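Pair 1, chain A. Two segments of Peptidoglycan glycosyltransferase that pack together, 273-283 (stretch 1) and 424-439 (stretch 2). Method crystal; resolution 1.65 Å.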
# COMPACT_ATOMS: atom_id res chain seq x y z
N LYS A 273 6.82 3.09 -1.37
CA LYS A 273 8.19 2.70 -1.07
C LYS A 273 8.41 1.19 -1.18
O LYS A 273 9.46 0.78 -1.70
CB LYS A 273 8.60 3.24 0.31
CG LYS A 273 8.75 4.75 0.30
CD LYS A 273 8.82 5.38 1.71
CE LYS A 273 9.07 6.86 1.57
NZ LYS A 273 8.84 7.66 2.84
N PRO A 274 7.47 0.32 -0.77
CA PRO A 274 7.69 -1.12 -0.96
C PRO A 274 7.81 -1.53 -2.42
O PRO A 274 8.46 -2.54 -2.69
CB PRO A 274 6.46 -1.75 -0.31
CG PRO A 274 6.10 -0.77 0.75
CD PRO A 274 6.31 0.56 0.11
N PHE A 275 7.20 -0.79 -3.36
CA PHE A 275 7.32 -1.18 -4.76
C PHE A 275 8.66 -0.76 -5.34
O PHE A 275 9.23 -1.47 -6.17
CB PHE A 275 6.17 -0.60 -5.58
CG PHE A 275 4.84 -1.19 -5.23
CD1 PHE A 275 4.55 -2.50 -5.56
CD2 PHE A 275 3.90 -0.46 -4.51
CE1 PHE A 275 3.34 -3.08 -5.20
CE2 PHE A 275 2.68 -1.03 -4.15
CZ PHE A 275 2.40 -2.35 -4.50
N THR A 276 9.17 0.40 -4.92
CA THR A 276 10.53 0.79 -5.29
C THR A 276 11.52 -0.29 -4.88
O THR A 276 12.37 -0.71 -5.68
CB THR A 276 10.89 2.11 -4.61
OG1 THR A 276 9.99 3.13 -5.05
CG2 THR A 276 12.32 2.52 -4.95
N VAL A 277 11.39 -0.77 -3.64
CA VAL A 277 12.29 -1.79 -3.12
C VAL A 277 12.03 -3.12 -3.81
O VAL A 277 12.97 -3.82 -4.20
CB VAL A 277 12.14 -1.89 -1.59
CG1 VAL A 277 12.76 -3.17 -1.07
CG2 VAL A 277 12.77 -0.67 -0.94
N SER A 278 10.75 -3.49 -3.99
CA SER A 278 10.43 -4.74 -4.68
C SER A 278 11.12 -4.81 -6.04
O SER A 278 11.72 -5.83 -6.40
CB SER A 278 8.92 -4.88 -4.86
OG SER A 278 8.25 -5.08 -3.63
N LEU A 279 11.02 -3.73 -6.82
CA LEU A 279 11.59 -3.78 -8.17
C LEU A 279 13.11 -3.90 -8.13
O LEU A 279 13.69 -4.68 -8.88
CB LEU A 279 11.17 -2.54 -8.97
CG LEU A 279 11.65 -2.54 -10.42
CD1 LEU A 279 11.08 -3.72 -11.21
CD2 LEU A 279 11.27 -1.21 -11.07
N ALA A 280 13.78 -3.14 -7.25
CA ALA A 280 15.24 -3.23 -7.17
C ALA A 280 15.69 -4.62 -6.73
O ALA A 280 16.71 -5.13 -7.22
CB ALA A 280 15.78 -2.15 -6.23
N LEU A 281 14.96 -5.24 -5.81
CA LEU A 281 15.25 -6.64 -5.47
C LEU A 281 15.04 -7.55 -6.68
O LEU A 281 15.89 -8.40 -6.99
CB LEU A 281 14.35 -7.10 -4.32
CG LEU A 281 14.60 -6.40 -2.98
CD1 LEU A 281 13.48 -6.75 -2.00
CD2 LEU A 281 15.95 -6.86 -2.43
N ASP A 282 13.91 -7.38 -7.37
CA ASP A 282 13.56 -8.27 -8.48
C ASP A 282 14.56 -8.15 -9.62
O ASP A 282 14.85 -9.14 -10.30
CB ASP A 282 12.15 -7.95 -8.96
CG ASP A 282 11.34 -9.18 -9.30
OD1 ASP A 282 11.34 -10.14 -8.48
OD2 ASP A 282 10.71 -9.19 -10.37
N LEU A 283 15.08 -6.95 -9.86
CA LEU A 283 16.08 -6.72 -10.89
C LEU A 283 17.49 -7.08 -10.43
O LEU A 283 18.43 -6.92 -11.22
CB LEU A 283 16.04 -5.26 -11.36
CG LEU A 283 14.74 -4.88 -12.07
CD1 LEU A 283 14.70 -3.39 -12.40
CD2 LEU A 283 14.60 -5.72 -13.33
N GLN A 424 2.09 -11.67 -13.28
CA GLN A 424 3.30 -11.82 -12.48
C GLN A 424 4.05 -10.50 -12.48
O GLN A 424 4.58 -10.07 -13.51
CB GLN A 424 4.17 -12.94 -13.02
CG GLN A 424 5.17 -13.44 -11.98
CD GLN A 424 4.48 -14.27 -10.91
OE1 GLN A 424 3.54 -15.02 -11.20
NE2 GLN A 424 4.95 -14.15 -9.66
N VAL A 425 4.10 -9.85 -11.32
CA VAL A 425 4.74 -8.55 -11.15
C VAL A 425 6.16 -8.70 -10.62
O VAL A 425 7.09 -8.06 -11.12
CB VAL A 425 3.89 -7.67 -10.22
CG1 VAL A 425 4.62 -6.37 -9.93
CG2 VAL A 425 2.55 -7.39 -10.89
N PHE A 426 6.34 -9.54 -9.61
CA PHE A 426 7.63 -9.84 -9.01
C PHE A 426 7.75 -11.35 -8.85
O PHE A 426 6.76 -12.08 -8.96
CB PHE A 426 7.78 -9.16 -7.63
CG PHE A 426 7.50 -7.68 -7.65
CD1 PHE A 426 8.29 -6.82 -8.40
CD2 PHE A 426 6.47 -7.14 -6.89
CE1 PHE A 426 8.03 -5.45 -8.42
CE2 PHE A 426 6.21 -5.77 -6.90
CZ PHE A 426 6.99 -4.93 -7.67
N THR A 427 8.96 -11.85 -8.60
CA THR A 427 9.11 -13.26 -8.28
C THR A 427 8.60 -13.52 -6.86
O THR A 427 8.49 -12.60 -6.05
CB THR A 427 10.56 -13.70 -8.37
OG1 THR A 427 11.34 -12.97 -7.42
CG2 THR A 427 11.11 -13.48 -9.77
N PRO A 428 8.27 -14.77 -6.55
CA PRO A 428 7.87 -15.09 -5.17
C PRO A 428 8.93 -14.74 -4.15
O PRO A 428 8.61 -14.32 -3.04
CB PRO A 428 7.61 -16.61 -5.23
CG PRO A 428 7.26 -16.88 -6.66
CD PRO A 428 8.05 -15.90 -7.48
N THR A 429 10.21 -14.92 -4.51
CA THR A 429 11.28 -14.59 -3.57
C THR A 429 11.25 -13.12 -3.20
O THR A 429 11.31 -12.75 -2.01
CB THR A 429 12.63 -14.96 -4.18
OG1 THR A 429 12.71 -16.39 -4.30
CG2 THR A 429 13.77 -14.46 -3.30
N THR A 430 11.13 -12.25 -4.20
CA THR A 430 11.02 -10.82 -3.93
C THR A 430 9.82 -10.53 -3.04
O THR A 430 9.93 -9.78 -2.06
CB THR A 430 10.90 -10.05 -5.24
OG1 THR A 430 12.13 -10.18 -5.94
CG2 THR A 430 10.61 -8.55 -4.97
N ALA A 431 8.66 -11.10 -3.37
CA ALA A 431 7.45 -10.79 -2.61
C ALA A 431 7.61 -11.22 -1.16
O ALA A 431 7.23 -10.48 -0.24
CB ALA A 431 6.23 -11.47 -3.24
N ARG A 432 8.22 -12.39 -0.93
CA ARG A 432 8.43 -12.86 0.44
C ARG A 432 9.37 -11.95 1.19
O ARG A 432 9.13 -11.61 2.36
CB ARG A 432 8.97 -14.30 0.41
N GLU A 433 10.45 -11.51 0.54
CA GLU A 433 11.40 -10.59 1.17
C GLU A 433 10.72 -9.30 1.58
O GLU A 433 10.96 -8.78 2.68
CB GLU A 433 12.57 -10.29 0.21
CG GLU A 433 13.55 -11.44 0.06
CD GLU A 433 14.57 -11.20 -1.05
OE1 GLU A 433 14.31 -10.37 -1.94
OE2 GLU A 433 15.64 -11.86 -1.03
N VAL A 434 9.85 -8.77 0.72
CA VAL A 434 9.20 -7.50 1.03
C VAL A 434 8.14 -7.69 2.12
O VAL A 434 7.97 -6.81 2.98
CB VAL A 434 8.64 -6.86 -0.25
CG1 VAL A 434 7.80 -5.64 0.06
CG2 VAL A 434 9.81 -6.48 -1.15
N ARG A 435 7.44 -8.82 2.13
CA ARG A 435 6.48 -9.05 3.21
C ARG A 435 7.19 -9.03 4.57
O ARG A 435 6.66 -8.47 5.54
CB ARG A 435 5.73 -10.37 3.01
CG ARG A 435 4.70 -10.31 1.86
CD ARG A 435 3.65 -11.43 1.95
NE ARG A 435 4.23 -12.76 1.98
CZ ARG A 435 4.63 -13.45 0.92
NH1 ARG A 435 4.55 -12.92 -0.29
NH2 ARG A 435 5.12 -14.67 1.07
N THR A 436 8.39 -9.63 4.64
CA THR A 436 9.18 -9.57 5.87
C THR A 436 9.47 -8.13 6.24
O THR A 436 9.35 -7.74 7.42
CB THR A 436 10.47 -10.39 5.69
OG1 THR A 436 10.13 -11.77 5.48
CG2 THR A 436 11.41 -10.27 6.91
N MET A 437 9.83 -7.30 5.26
CA MET A 437 10.10 -5.89 5.54
C MET A 437 8.84 -5.17 6.00
O MET A 437 8.90 -4.30 6.88
CB MET A 437 10.68 -5.21 4.30
CG MET A 437 12.01 -5.81 3.87
SD MET A 437 12.50 -5.05 2.31
CE MET A 437 14.01 -5.96 1.95
N LEU A 438 7.69 -5.50 5.41
CA LEU A 438 6.45 -4.81 5.80
C LEU A 438 6.09 -5.09 7.25
O LEU A 438 5.48 -4.23 7.90
CB LEU A 438 5.30 -5.23 4.88
CG LEU A 438 5.34 -4.71 3.44
CD1 LEU A 438 4.14 -5.26 2.69
CD2 LEU A 438 5.36 -3.18 3.37
N GLU A 439 6.43 -6.27 7.77
CA GLU A 439 6.18 -6.54 9.19
C GLU A 439 6.96 -5.58 10.08
O GLU A 439 6.50 -5.23 11.18
CB GLU A 439 6.56 -7.97 9.55
CG GLU A 439 5.70 -9.03 8.96
CD GLU A 439 5.97 -10.41 9.57
OE1 GLU A 439 5.79 -10.57 10.79
OE2 GLU A 439 6.42 -11.29 8.82
O HOH W 1 9.94 -6.97 -11.81

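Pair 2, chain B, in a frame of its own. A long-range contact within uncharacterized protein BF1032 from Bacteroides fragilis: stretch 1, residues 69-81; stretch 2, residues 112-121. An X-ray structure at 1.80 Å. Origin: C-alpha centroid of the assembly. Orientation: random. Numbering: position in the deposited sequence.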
# COMPACT_ATOMS: atom_id res chain seq x y z
N THR B 69 -26.51 10.27 0.28
CA THR B 69 -25.72 9.30 -0.47
C THR B 69 -25.51 9.86 -1.87
O THR B 69 -26.32 10.64 -2.36
CB THR B 69 -26.46 7.94 -0.57
OG1 THR B 69 -26.60 7.38 0.74
CG2 THR B 69 -25.68 6.97 -1.44
N TYR B 70 -24.40 9.49 -2.50
CA TYR B 70 -24.12 9.98 -3.84
C TYR B 70 -24.21 8.88 -4.88
O TYR B 70 -24.91 9.02 -5.88
CB TYR B 70 -22.71 10.60 -3.92
CG TYR B 70 -22.35 11.05 -5.32
CD1 TYR B 70 -22.62 12.34 -5.75
CD2 TYR B 70 -21.78 10.16 -6.23
CE1 TYR B 70 -22.32 12.75 -7.06
CE2 TYR B 70 -21.48 10.55 -7.53
CZ TYR B 70 -21.75 11.84 -7.94
OH TYR B 70 -21.42 12.23 -9.23
N VAL B 71 -23.50 7.79 -4.63
CA VAL B 71 -23.44 6.68 -5.57
C VAL B 71 -24.74 5.92 -5.80
O VAL B 71 -25.30 5.31 -4.89
CB VAL B 71 -22.34 5.68 -5.17
CG1 VAL B 71 -22.26 4.55 -6.19
CG2 VAL B 71 -21.00 6.39 -5.08
N THR B 72 -25.21 5.97 -7.04
CA THR B 72 -26.43 5.28 -7.46
C THR B 72 -25.98 4.08 -8.29
O THR B 72 -24.80 3.94 -8.61
CB THR B 72 -27.31 6.18 -8.34
OG1 THR B 72 -26.60 6.51 -9.54
CG2 THR B 72 -27.67 7.46 -7.60
N GLU B 73 -26.91 3.20 -8.63
CA GLU B 73 -26.56 2.03 -9.43
C GLU B 73 -25.96 2.45 -10.77
O GLU B 73 -25.01 1.83 -11.26
CB GLU B 73 -27.80 1.16 -9.68
CG GLU B 73 -27.52 -0.13 -10.43
CD GLU B 73 -26.49 -1.00 -9.74
OE1 GLU B 73 -26.65 -1.27 -8.53
OE2 GLU B 73 -25.52 -1.42 -10.40
N GLU B 74 -26.51 3.51 -11.36
CA GLU B 74 -26.03 4.00 -12.65
C GLU B 74 -24.59 4.54 -12.55
O GLU B 74 -23.75 4.25 -13.41
CB GLU B 74 -26.95 5.11 -13.17
CG GLU B 74 -26.64 5.59 -14.57
CD GLU B 74 -26.74 4.49 -15.62
OE1 GLU B 74 -27.62 3.61 -15.48
OE2 GLU B 74 -25.95 4.50 -16.59
N ILE B 75 -24.33 5.31 -11.51
CA ILE B 75 -23.00 5.87 -11.28
C ILE B 75 -22.01 4.72 -11.13
O ILE B 75 -20.95 4.72 -11.75
CB ILE B 75 -22.97 6.72 -9.98
CG1 ILE B 75 -23.73 8.04 -10.18
CG2 ILE B 75 -21.53 6.99 -9.54
CD1 ILE B 75 -23.11 8.93 -11.24
N TYR B 76 -22.39 3.73 -10.32
CA TYR B 76 -21.54 2.57 -10.06
C TYR B 76 -21.27 1.75 -11.32
O TYR B 76 -20.12 1.41 -11.60
CB TYR B 76 -22.19 1.67 -9.00
CG TYR B 76 -21.40 0.40 -8.71
CD1 TYR B 76 -20.41 0.38 -7.73
CD2 TYR B 76 -21.64 -0.77 -9.43
CE1 TYR B 76 -19.67 -0.78 -7.48
CE2 TYR B 76 -20.91 -1.93 -9.19
CZ TYR B 76 -19.93 -1.93 -8.21
OH TYR B 76 -19.20 -3.07 -7.97
N GLU B 77 -22.32 1.44 -12.06
CA GLU B 77 -22.18 0.64 -13.28
C GLU B 77 -21.37 1.32 -14.37
O GLU B 77 -20.54 0.68 -15.03
CB GLU B 77 -23.56 0.25 -13.82
CG GLU B 77 -24.21 -0.87 -13.04
CD GLU B 77 -23.40 -2.15 -13.11
OE1 GLU B 77 -23.19 -2.66 -14.24
OE2 GLU B 77 -22.98 -2.65 -12.05
N VAL B 78 -21.61 2.60 -14.58
CA VAL B 78 -20.88 3.33 -15.61
C VAL B 78 -19.39 3.35 -15.28
O VAL B 78 -18.55 3.15 -16.17
CB VAL B 78 -21.41 4.78 -15.75
CG1 VAL B 78 -20.55 5.55 -16.74
CG2 VAL B 78 -22.86 4.75 -16.22
N LEU B 79 -19.06 3.58 -14.01
CA LEU B 79 -17.66 3.61 -13.60
C LEU B 79 -17.01 2.24 -13.77
O LEU B 79 -15.91 2.12 -14.30
CB LEU B 79 -17.53 4.04 -12.14
CG LEU B 79 -16.10 3.96 -11.57
CD1 LEU B 79 -15.18 4.90 -12.32
CD2 LEU B 79 -16.12 4.30 -10.09
N ARG B 80 -17.70 1.20 -13.29
CA ARG B 80 -17.16 -0.15 -13.40
C ARG B 80 -16.86 -0.52 -14.84
O ARG B 80 -15.78 -1.03 -15.15
CB ARG B 80 -18.14 -1.17 -12.80
CG ARG B 80 -17.65 -2.61 -12.90
CD ARG B 80 -18.70 -3.61 -12.40
NE ARG B 80 -19.91 -3.61 -13.22
CZ ARG B 80 -19.97 -4.08 -14.46
NH1 ARG B 80 -18.89 -4.59 -15.04
NH2 ARG B 80 -21.11 -4.04 -15.13
N ILE B 81 -17.81 -0.24 -15.73
CA ILE B 81 -17.63 -0.55 -17.14
C ILE B 81 -16.46 0.21 -17.76
O ILE B 81 -15.70 -0.35 -18.54
CB ILE B 81 -18.93 -0.27 -17.93
CG1 ILE B 81 -20.03 -1.24 -17.47
CG2 ILE B 81 -18.68 -0.41 -19.42
CD1 ILE B 81 -21.39 -0.96 -18.06
N ILE B 112 -10.54 -6.26 -11.13
CA ILE B 112 -10.02 -5.02 -10.55
C ILE B 112 -11.08 -3.92 -10.65
O ILE B 112 -11.30 -3.16 -9.71
CB ILE B 112 -8.74 -4.57 -11.28
CG1 ILE B 112 -7.64 -5.61 -11.10
CG2 ILE B 112 -8.30 -3.21 -10.74
CD1 ILE B 112 -6.38 -5.35 -11.93
N SER B 113 -11.74 -3.84 -11.80
CA SER B 113 -12.76 -2.81 -12.01
C SER B 113 -13.86 -2.84 -10.94
O SER B 113 -14.30 -1.79 -10.48
CB SER B 113 -13.38 -2.96 -13.40
OG SER B 113 -13.97 -4.23 -13.56
N GLU B 114 -14.29 -4.03 -10.54
CA GLU B 114 -15.33 -4.15 -9.53
C GLU B 114 -14.80 -3.73 -8.17
O GLU B 114 -15.50 -3.06 -7.42
CB GLU B 114 -15.87 -5.58 -9.47
CG GLU B 114 -17.17 -5.69 -8.70
CD GLU B 114 -17.74 -7.10 -8.69
OE1 GLU B 114 -17.74 -7.74 -9.76
OE2 GLU B 114 -18.19 -7.55 -7.62
N ASP B 115 -13.57 -4.14 -7.85
CA ASP B 115 -12.96 -3.77 -6.58
C ASP B 115 -12.86 -2.25 -6.47
O ASP B 115 -13.23 -1.67 -5.45
CB ASP B 115 -11.54 -4.34 -6.45
CG ASP B 115 -11.51 -5.84 -6.23
OD1 ASP B 115 -12.21 -6.32 -5.31
OD2 ASP B 115 -10.78 -6.54 -6.97
N LEU B 116 -12.34 -1.62 -7.52
CA LEU B 116 -12.19 -0.17 -7.52
C LEU B 116 -13.53 0.54 -7.41
O LEU B 116 -13.66 1.51 -6.66
CB LEU B 116 -11.45 0.29 -8.78
CG LEU B 116 -9.98 -0.15 -8.85
CD1 LEU B 116 -9.38 0.27 -10.19
CD2 LEU B 116 -9.20 0.46 -7.69
N ALA B 117 -14.54 0.07 -8.14
CA ALA B 117 -15.86 0.68 -8.07
C ALA B 117 -16.44 0.52 -6.67
O ALA B 117 -17.10 1.43 -6.15
CB ALA B 117 -16.79 0.06 -9.12
N ASP B 118 -16.20 -0.63 -6.04
CA ASP B 118 -16.69 -0.87 -4.69
C ASP B 118 -16.04 0.10 -3.69
O ASP B 118 -16.73 0.67 -2.84
CB ASP B 118 -16.41 -2.31 -4.24
CG ASP B 118 -17.34 -3.32 -4.88
OD1 ASP B 118 -18.33 -2.90 -5.52
OD2 ASP B 118 -17.09 -4.53 -4.73
N ILE B 119 -14.73 0.27 -3.79
CA ILE B 119 -14.01 1.18 -2.89
C ILE B 119 -14.54 2.59 -3.13
O ILE B 119 -14.81 3.34 -2.19
CB ILE B 119 -12.49 1.12 -3.16
CG1 ILE B 119 -11.97 -0.29 -2.85
CG2 ILE B 119 -11.76 2.16 -2.31
CD1 ILE B 119 -10.53 -0.51 -3.29
N TYR B 120 -14.70 2.94 -4.40
CA TYR B 120 -15.21 4.25 -4.81
C TYR B 120 -16.56 4.54 -4.15
O TYR B 120 -16.82 5.65 -3.71
CB TYR B 120 -15.35 4.29 -6.34
CG TYR B 120 -15.97 5.56 -6.89
CD1 TYR B 120 -15.19 6.68 -7.17
CD2 TYR B 120 -17.34 5.62 -7.15
CE1 TYR B 120 -15.76 7.85 -7.70
CE2 TYR B 120 -17.92 6.78 -7.68
CZ TYR B 120 -17.13 7.88 -7.95
OH TYR B 120 -17.72 9.03 -8.45
N GLN B 121 -17.44 3.54 -4.10
CA GLN B 121 -18.74 3.75 -3.49
C GLN B 121 -18.60 4.27 -2.06
O GLN B 121 -19.28 5.22 -1.68
CB GLN B 121 -19.56 2.45 -3.48
CG GLN B 121 -21.02 2.65 -3.09
CD GLN B 121 -21.81 1.36 -3.15
OE1 GLN B 121 -21.69 0.59 -4.10
NE2 GLN B 121 -22.64 1.13 -2.13
O HOH W 2 -16.28 -5.68 -14.04

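What backbone arrangement do the two contacts share? Each sets two helices against each other, running in roughly opposite directions: the angle between their N-to-C directions is 140° in pair 1 and 144° in pair 2, and the axes approach to 9.3 and 8.8 Å. Fourteen central residues superpose with an RMSD of 0.6 Å. In this frame S278(A) matches Y76(B), L281(A) matches L79(B) and D282(A) matches R80(B); on the second stretch T427(A), T430(A), E433(A) and V434(A) match E114(B), A117(B), Y120(B) and Q121(B). The buried areas are also similar, 601 and 564 Å².

How do two matched leucines pack against the second helix? The leucines L281(A) and L79(B) have CA atoms only 0.3 Å apart after superposition, and both point toward the partner helix, yet their rotamers differ: m, t in pair 1 and t, p in pair 2. L281(A) is a knob among T430(A), E433(A), V434(A) and M437(A), with its CD1 3.8 Å from CG2 of V434(A) and 4.1 Å from CE of M437(A). L79(B) instead lays its CD2 over the face of the Y120(B) ring, 3.6 Å from the ring centroid, in a CH-pi contact. The matching position in pair 1 holds E433(A), which has no ring to offer; its OE1 lies 3.7 Å from CD1 of L281(A).

How do a serine and a tyrosine fill matched sites? S278(A) is small, and an aromatic ring from the other stretch covers it: CB of S278(A) sits over the face of F426(A), 3.5 Å from the ring centroid. Its hydroxyl is occupied within its own helix, OG of S278(A) donating to O of P274(A) at 2.7 Å. In pair 2 the aromatic ring comes from the first stretch. Y76(B) is a knob among E114(B), A117(B), D118(B) and Q121(B); its CE1 lies 3.4 Å from CB of A117(B), and its OH reaches past that alanine to donate a hydrogen bond to OD1 of D118(B) at 2.6 Å.

What do the polar residues at D282(A) and R80(B) contribute? D282(A) ties its helix directly to the start of the other one. Its OD1 accepts from the backbone N of T427(A), the N-cap residue, at 2.9 Å and from OG1 of T430(A) at 2.7 Å, while a water bridges OD2 of D282(A) to O of V425(A). R80(B) has no direct polar bond across the contact. Its NH2 makes a salt bridge with OE1 of E77(B), one turn back on the same helix, at 2.7 Å, and its NH1 reaches OG of S113(B) through a water. Nearer the backbone, CB of R80(B) packs 4.1 Å from CB of A117(B), the counterpart of T430(A). One matched pair thus meets through a hydrogen bond in pair 1 and through carbon atoms in pair 2.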